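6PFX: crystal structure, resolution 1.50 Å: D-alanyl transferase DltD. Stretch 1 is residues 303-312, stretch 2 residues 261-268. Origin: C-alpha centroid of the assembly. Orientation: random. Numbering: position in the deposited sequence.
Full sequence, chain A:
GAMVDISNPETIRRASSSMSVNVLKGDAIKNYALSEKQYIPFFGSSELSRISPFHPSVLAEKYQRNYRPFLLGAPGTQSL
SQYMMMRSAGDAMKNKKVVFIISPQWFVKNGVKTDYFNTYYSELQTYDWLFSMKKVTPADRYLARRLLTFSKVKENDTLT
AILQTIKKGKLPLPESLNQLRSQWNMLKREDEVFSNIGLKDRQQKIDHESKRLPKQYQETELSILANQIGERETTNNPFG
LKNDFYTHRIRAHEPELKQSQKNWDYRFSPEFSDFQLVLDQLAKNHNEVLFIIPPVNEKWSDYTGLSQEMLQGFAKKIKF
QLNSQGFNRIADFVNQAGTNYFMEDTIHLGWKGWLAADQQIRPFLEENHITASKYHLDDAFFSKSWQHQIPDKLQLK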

# COMPACT_ATOMS: atom_id res chain seq x y z
N TYR A 303 14.71 20.42 -7.69
CA TYR A 303 14.70 20.64 -9.13
C TYR A 303 13.29 20.83 -9.68
O TYR A 303 13.04 21.74 -10.47
CB TYR A 303 15.38 19.47 -9.83
CG TYR A 303 15.52 19.63 -11.32
CD1 TYR A 303 16.30 20.64 -11.84
CD2 TYR A 303 14.89 18.77 -12.20
CE1 TYR A 303 16.45 20.79 -13.18
CE2 TYR A 303 15.02 18.92 -13.56
CZ TYR A 303 15.82 19.94 -14.05
OH TYR A 303 15.99 20.14 -15.40
N THR A 304 12.34 19.97 -9.27
CA THR A 304 11.01 20.04 -9.85
C THR A 304 10.15 21.11 -9.20
O THR A 304 9.09 21.45 -9.74
CB THR A 304 10.25 18.72 -9.67
OG1 THR A 304 10.00 18.51 -8.27
CG2 THR A 304 11.00 17.53 -10.24
N GLY A 305 10.55 21.61 -8.03
CA GLY A 305 9.78 22.58 -7.29
C GLY A 305 8.70 22.01 -6.40
O GLY A 305 7.97 22.78 -5.76
N LEU A 306 8.55 20.70 -6.35
CA LEU A 306 7.60 20.09 -5.42
C LEU A 306 7.89 20.58 -4.01
O LEU A 306 9.04 20.52 -3.55
CB LEU A 306 7.74 18.58 -5.48
CG LEU A 306 6.69 17.80 -4.68
CD1 LEU A 306 5.36 17.81 -5.44
CD2 LEU A 306 7.18 16.39 -4.39
N SER A 307 6.85 21.02 -3.32
CA SER A 307 7.02 21.66 -2.02
C SER A 307 7.14 20.64 -0.90
O SER A 307 6.22 19.85 -0.64
CB SER A 307 5.83 22.56 -1.70
OG SER A 307 5.94 23.02 -0.37
N GLN A 308 8.27 20.70 -0.18
CA GLN A 308 8.43 19.88 1.01
C GLN A 308 7.50 20.32 2.13
O GLN A 308 7.03 19.48 2.91
CB GLN A 308 9.89 19.87 1.48
CG GLN A 308 10.85 19.16 0.54
CD GLN A 308 10.69 17.66 0.59
OE1 GLN A 308 10.21 17.12 1.58
NE2 GLN A 308 11.10 16.98 -0.49
N GLU A 309 7.21 21.63 2.23
CA GLU A 309 6.23 22.11 3.20
C GLU A 309 4.87 21.48 2.91
O GLU A 309 4.15 21.06 3.83
CB GLU A 309 6.16 23.63 3.15
CG GLU A 309 5.15 24.19 4.13
CD GLU A 309 4.98 25.68 4.02
OE1 GLU A 309 5.88 26.38 3.50
OE2 GLU A 309 3.91 26.16 4.46
N MET A 310 4.51 21.38 1.62
CA MET A 310 3.27 20.72 1.26
C MET A 310 3.27 19.26 1.69
O MET A 310 2.28 18.76 2.22
CB MET A 310 3.05 20.82 -0.26
CG MET A 310 1.79 20.12 -0.77
SD MET A 310 1.99 18.35 -1.04
CE MET A 310 3.13 18.35 -2.43
N LEU A 311 4.39 18.56 1.49
CA LEU A 311 4.46 17.16 1.90
C LEU A 311 4.33 17.01 3.41
O LEU A 311 3.72 16.05 3.90
CB LEU A 311 5.78 16.56 1.42
CG LEU A 311 5.97 16.37 -0.08
CD1 LEU A 311 7.41 15.96 -0.43
CD2 LEU A 311 4.98 15.33 -0.59
N GLN A 312 4.89 17.95 4.17
CA GLN A 312 4.72 17.96 5.61
C GLN A 312 3.26 18.17 5.99
O GLN A 312 2.80 17.63 7.01
CB GLN A 312 5.59 19.05 6.24
CG GLN A 312 7.04 18.74 6.17
CD GLN A 312 7.94 19.96 6.27
OE1 GLN A 312 7.51 21.03 6.70
NE2 GLN A 312 9.19 19.80 5.86
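Stretch 2 (261-268) QKNWDYRF

Stretch 2 has no regular helix or strand. It opens with a type I beta turn from Q261 to W264, closed by a bond from W264 N to Q261 O of 3.1 Å. From W264 onward the chain is irregular. Stretch 1 contains the end of one helix, a short link, and the start of a second helix at Q308. The turn of stretch 2 sits against the link, and D265 to R267 reach the first turn of the second helix. The nearest CA pairs give the order: G305 CA to K262 CA 4.3 Å, L306 CA to Q261 CA 4.8 Å, M310 CA to D265 CA 6.7 Å, L311 CA to Y266 CA 7.2 Å. Taken over its whole length, stretch 2 runs in the same general direction as stretch 1. Together the two bury 506 Å².

Two hydrogen bonds join T304 to Q261. Q261 N donates to T304 O at 2.9 Å, and T304 OG1 donates to Q261 OE1 at 2.8 Å. The Q261 side chain is thus tied at its amide oxygen, while its backbone is tied at the nitrogen. T304 OG1 also accepts from L306 N at 3.3 Å, which holds the link in place beside Q261. K262 N lies 3.5 Å from T304 O, but the angle is too poor for a hydrogen bond.

Backbone CH groups add close contacts here. K262 CA approaches G305 O at 3.5 Å, with a nearly straight angle at the hydrogen. L306 CA lies 3.6 Å from Q261 O. G305 has positive phi, and at its backbone angles a CB would be jammed against the carbonyl oxygen of T304. Such a CB would also point toward stretch 2 and come within 3.3 Å of K262 CB.

Two waters bridge the stretches. Water 2 donates to K262 O at 2.8 Å and to G305 O at 2.7 Å. Water 1 accepts from S307 N at 3.0 Å and lies 2.8 Å from W264 O.

The apolar contacts centre on L306, M310 and L311. L306 CD1 packs on W264 CB at 3.7 Å and lies 4.4 Å from Y266 CE2. L311 points its CA-to-CB bond away, yet its CD2 comes back to Y266 CD2 at 3.7 Å, at the edge of the ring. M310 CE is 3.9 Å from Y266 CD2.

M310 also makes a polar contact through sulfur. Y266 N donates a weak hydrogen bond to M310 SD at 3.3 Å. The same sulfur lies 5.0 Å from the centroid of the Y266 ring, in an oblique position. S307 caps the helix that carries M310: its OG accepts from M310 N at 2.9 Å.

D265 and R267 form a salt bridge within stretch 2, with R267 NH2 to D265 OD2 at 2.8 Å and R267 NE to D265 OD1 at 2.9 Å. M310 CG rests near this pair, 3.5 Å from D265 OD1 and 4.0 Å from R267 NE.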

# COMPACT_ATOMS: atom_id res chain seq x y z
N GLN A 261 6.67 20.68 -11.04
CA GLN A 261 5.83 20.26 -9.92
C GLN A 261 5.59 21.37 -8.92
O GLN A 261 5.13 21.11 -7.80
CB GLN A 261 6.46 19.03 -9.26
CG GLN A 261 6.71 17.92 -10.26
CD GLN A 261 7.43 16.69 -9.70
OE1 GLN A 261 7.87 16.67 -8.55
NE2 GLN A 261 7.56 15.67 -10.53
N LYS A 262 5.86 22.63 -9.29
CA LYS A 262 5.77 23.71 -8.32
C LYS A 262 4.37 23.88 -7.74
O LYS A 262 4.22 24.35 -6.60
CB LYS A 262 6.24 25.02 -8.96
CG LYS A 262 5.31 25.55 -10.03
CD LYS A 262 5.89 26.81 -10.68
CE LYS A 262 5.01 27.29 -11.82
NZ LYS A 262 5.52 28.56 -12.42
N ASN A 263 3.32 23.50 -8.48
CA ASN A 263 1.96 23.68 -7.99
C ASN A 263 1.29 22.37 -7.61
O ASN A 263 0.08 22.37 -7.33
CB ASN A 263 1.11 24.44 -9.01
CG ASN A 263 1.63 25.85 -9.24
OD1 ASN A 263 1.86 26.61 -8.31
ND2 ASN A 263 1.84 26.18 -10.50
N TRP A 264 2.04 21.28 -7.56
CA TRP A 264 1.47 19.98 -7.20
C TRP A 264 1.12 19.95 -5.71
O TRP A 264 1.86 20.46 -4.87
CB TRP A 264 2.47 18.88 -7.53
CG TRP A 264 2.56 18.53 -9.00
CD1 TRP A 264 2.13 19.28 -10.07
CD2 TRP A 264 3.11 17.33 -9.55
NE1 TRP A 264 2.37 18.60 -11.25
CE2 TRP A 264 2.99 17.41 -10.95
CE3 TRP A 264 3.71 16.19 -8.99
CZ2 TRP A 264 3.45 16.40 -11.80
CZ3 TRP A 264 4.15 15.19 -9.82
CH2 TRP A 264 4.01 15.29 -11.21
N ASP A 265 0.00 19.30 -5.39
CA ASP A 265 -0.56 19.34 -4.04
C ASP A 265 -1.16 17.97 -3.78
O ASP A 265 -1.95 17.49 -4.60
CB ASP A 265 -1.63 20.44 -3.94
CG ASP A 265 -1.85 20.93 -2.50
OD1 ASP A 265 -1.60 20.15 -1.55
OD2 ASP A 265 -2.27 22.09 -2.30
N TYR A 266 -0.74 17.34 -2.69
CA TYR A 266 -1.26 16.05 -2.26
C TYR A 266 -2.12 16.15 -1.00
O TYR A 266 -2.34 15.14 -0.32
CB TYR A 266 -0.10 15.08 -2.01
CG TYR A 266 0.85 14.82 -3.17
CD1 TYR A 266 0.39 14.76 -4.48
CD2 TYR A 266 2.20 14.58 -2.93
CE1 TYR A 266 1.26 14.51 -5.53
CE2 TYR A 266 3.07 14.33 -3.98
CZ TYR A 266 2.60 14.27 -5.27
OH TYR A 266 3.50 14.02 -6.29
N ARG A 267 -2.60 17.34 -0.68
CA ARG A 267 -3.32 17.52 0.57
C ARG A 267 -4.82 17.35 0.40
O ARG A 267 -5.52 17.26 1.41
CB ARG A 267 -3.02 18.88 1.20
CG ARG A 267 -1.56 19.04 1.64
CD ARG A 267 -1.19 20.46 2.06
NE ARG A 267 -1.59 21.39 1.02
CZ ARG A 267 -2.02 22.63 1.25
NH1 ARG A 267 -2.10 23.11 2.47
NH2 ARG A 267 -2.41 23.37 0.23
N PHE A 268 -5.32 17.28 -0.84
CA PHE A 268 -6.76 17.26 -1.12
C PHE A 268 -7.05 16.13 -2.09
O PHE A 268 -6.53 16.14 -3.21
CB PHE A 268 -7.21 18.60 -1.75
CG PHE A 268 -6.74 19.78 -0.99
CD1 PHE A 268 -7.12 19.98 0.31
CD2 PHE A 268 -5.86 20.68 -1.56
CE1 PHE A 268 -6.65 21.06 1.03
CE2 PHE A 268 -5.39 21.76 -0.85
CZ PHE A 268 -5.78 21.95 0.44
O HOH W 1 4.34 21.65 -4.74
O HOH W 2 6.55 24.99 -5.19